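Local coordinates for Ribose/Galactose Isomerase (Vibrio parahaemolyticus, PDB 3ONO) that acts as a ribose-5-phosphate isomerase of the LacAB/RpiB family, interconverting an aldose phosphate and the corresponding ketose phosphate, at the interface of chains A and B. Sequence-based numbering; all coordinates share one arbitrary frame. Chains: chain A/B, Ribose/Galactose Isomerase.

The interface of chains A and B. Residues chain A 118-123; chain B 118-123.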
loop_
_atom_site.group_PDB
_atom_site.type_symbol
_atom_site.label_atom_id
_atom_site.label_comp_id
_atom_site.label_asym_id
_atom_site.label_seq_id
_atom_site.Cartn_x
_atom_site.Cartn_y
_atom_site.Cartn_z
ATOM N N ALA A 118 -7.996 -8.211 -8.056
ATOM C CA ALA A 118 -7.378 -9.462 -7.595
ATOM C C ALA A 118 -6.092 -9.217 -6.824
ATOM O O ALA A 118 -5.952 -9.674 -5.693
ATOM C CB ALA A 118 -7.135 -10.420 -8.771
ATOM N N LYS A 119 -5.153 -8.502 -7.425
ATOM C CA LYS A 119 -3.892 -8.201 -6.752
ATOM C C LYS A 119 -4.145 -7.211 -5.610
ATOM O O LYS A 119 -4.763 -6.165 -5.807
ATOM C CB LYS A 119 -2.907 -7.621 -7.763
ATOM C CG LYS A 119 -1.473 -7.511 -7.264
ATOM C CD LYS A 119 -1.121 -6.110 -6.894
ATOM C CE LYS A 119 0.345 -5.998 -6.532
ATOM N NZ LYS A 119 0.551 -4.714 -5.859
ATOM N N GLY A 120 -3.655 -7.524 -4.418
ATOM C CA GLY A 120 -3.928 -6.690 -3.259
ATOM C C GLY A 120 -5.352 -6.793 -2.725
ATOM O O GLY A 120 -5.727 -6.049 -1.812
ATOM N N PHE A 121 -6.155 -7.688 -3.293
ATOM C CA PHE A 121 -7.568 -7.776 -2.930
ATOM C C PHE A 121 -7.790 -9.022 -2.128
ATOM O O PHE A 121 -7.879 -10.129 -2.668
ATOM C CB PHE A 121 -8.487 -7.818 -4.173
ATOM C CG PHE A 121 -9.950 -7.631 -3.838
ATOM C CD1 PHE A 121 -10.561 -6.400 -4.047
ATOM C CD2 PHE A 121 -10.695 -8.656 -3.275
ATOM C CE1 PHE A 121 -11.897 -6.208 -3.735
ATOM C CE2 PHE A 121 -12.032 -8.465 -2.943
ATOM C CZ PHE A 121 -12.629 -7.235 -3.175
ATOM N N GLY A 122 -7.901 -8.844 -0.827
ATOM C CA GLY A 122 -8.101 -9.992 0.015
ATOM C C GLY A 122 -9.271 -9.750 0.901
ATOM O O GLY A 122 -10.262 -9.151 0.519
ATOM N N TRP A 123 -9.225 -10.525 1.954
ATOM C CA TRP A 123 -10.287 -10.564 2.862
ATOM C C TRP A 123 -10.484 -9.096 3.191
ATOM O O TRP A 123 -9.515 -8.388 3.405
ATOM C CB TRP A 123 -9.764 -11.382 4.020
ATOM C CG TRP A 123 -10.676 -11.511 5.079
ATOM C CD1 TRP A 123 -11.707 -12.384 5.164
ATOM C CD2 TRP A 123 -10.668 -10.759 6.267
ATOM N NE1 TRP A 123 -12.364 -12.205 6.339
ATOM C CE2 TRP A 123 -11.734 -11.212 7.044
ATOM C CE3 TRP A 123 -9.862 -9.732 6.753
ATOM C CZ2 TRP A 123 -12.004 -10.689 8.284
ATOM C CZ3 TRP A 123 -10.137 -9.210 7.982
ATOM C CH2 TRP A 123 -11.204 -9.683 8.735
ATOM N N ALA B 118 -4.265 -12.408 4.909
ATOM C CA ALA B 118 -5.585 -12.338 4.267
ATOM C C ALA B 118 -5.897 -10.946 3.746
ATOM O O ALA B 118 -6.211 -10.781 2.571
ATOM C CB ALA B 118 -6.686 -12.823 5.223
ATOM N N LYS B 119 -5.815 -9.944 4.609
ATOM C CA LYS B 119 -6.081 -8.570 4.193
ATOM C C LYS B 119 -4.952 -8.087 3.275
ATOM O O LYS B 119 -3.773 -8.191 3.616
ATOM C CB LYS B 119 -6.192 -7.681 5.428
ATOM C CG LYS B 119 -6.729 -6.282 5.159
ATOM C CD LYS B 119 -5.641 -5.262 5.158
ATOM C CE LYS B 119 -6.210 -3.865 5.027
ATOM N NZ LYS B 119 -5.112 -2.956 4.689
ATOM N N GLY B 120 -5.304 -7.541 2.119
ATOM C CA GLY B 120 -4.297 -7.143 1.148
ATOM C C GLY B 120 -3.623 -8.301 0.422
ATOM O O GLY B 120 -2.678 -8.086 -0.345
ATOM N N PHE B 121 -4.080 -9.525 0.666
ATOM C CA PHE B 121 -3.422 -10.705 0.109
ATOM C C PHE B 121 -4.284 -11.284 -0.971
ATOM O O PHE B 121 -5.268 -11.981 -0.706
ATOM C CB PHE B 121 -3.175 -11.794 1.180
ATOM C CG PHE B 121 -2.257 -12.898 0.705
ATOM C CD1 PHE B 121 -0.925 -12.915 1.099
ATOM C CD2 PHE B 121 -2.706 -13.881 -0.165
ATOM C CE1 PHE B 121 -0.068 -13.913 0.665
ATOM C CE2 PHE B 121 -1.847 -14.876 -0.619
ATOM C CZ PHE B 121 -0.525 -14.886 -0.201
ATOM N N GLY B 122 -3.905 -11.011 -2.203
ATOM C CA GLY B 122 -4.689 -11.516 -3.298
ATOM C C GLY B 122 -3.793 -12.220 -4.254
ATOM O O GLY B 122 -2.845 -12.890 -3.883
ATOM N N TRP B 123 -4.346 -12.297 -5.438
ATOM C CA TRP B 123 -3.743 -13.031 -6.463
ATOM C C TRP B 123 -2.337 -12.465 -6.481
ATOM O O TRP B 123 -2.168 -11.260 -6.403
ATOM C CB TRP B 123 -4.552 -12.694 -7.695
ATOM C CG TRP B 123 -4.080 -13.304 -8.866
ATOM C CD1 TRP B 123 -4.322 -14.572 -9.278
ATOM C CD2 TRP B 123 -3.277 -12.694 -9.847
ATOM N NE1 TRP B 123 -3.692 -14.797 -10.460
ATOM C CE2 TRP B 123 -3.048 -13.647 -10.838
ATOM C CE3 TRP B 123 -2.719 -11.425 -9.982
ATOM C CZ2 TRP B 123 -2.302 -13.369 -11.956
ATOM C CZ3 TRP B 123 -1.972 -11.154 -11.090
ATOM C CH2 TRP B 123 -1.763 -12.123 -12.063
HETATM O O HOH W 1 -1.930 -9.700 -3.769
HETATM O O HOH W 2 -7.936 -6.892 1.237
#
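Two copies of the loop 118-123, which joins strand 112-116 to helix 125-136, run antiparallel across a two-fold axis, so every contact has a twin with the chains exchanged. Whether this two-fold contact, one within a deposited assembly of four copies, forms in solution the coordinates alone do not show. The direct hydrogen bonds of this patch are main chain to main chain. The amide N of B:Trp123 donates to the carbonyl O of A:Ala118 at 3.1 Å, and A:Trp123 returns the bond to B:Ala118. Each is bent, 137° at the hydrogen, and the donor stands above the carbonyl plane, 62° out of it, away from the lone pairs. Two waters extend the polar contact. Water 1 lies 2.9 Å from A:Gly120 N and also meets B:Gly122 N and B:Trp123 O, gathering two amides and a carbonyl from both chains; water 2 does the same at the twin site. A:Gly120 and A:Gly122 pack backbone against backbone: A:Gly120 CA lies 3.5 Å from B:Gly120 O near the axis, and A:Gly122 CA comes to 3.3 Å from B:Ala118 O. The carbonyl O of A:Phe121 lies 3.5 Å from B:Gly122 CA. Among side chains, the methyl of A:Ala118 meets the beta-carbon of B:Trp123 tip to stem, whereas the indole, its CG anti to the backbone N (chi1 178°), points outward along the loop. A:Lys119, bent at chi2, passes the B:Trp123 carbonyl with its root, CG lying 3.9 Å from that O.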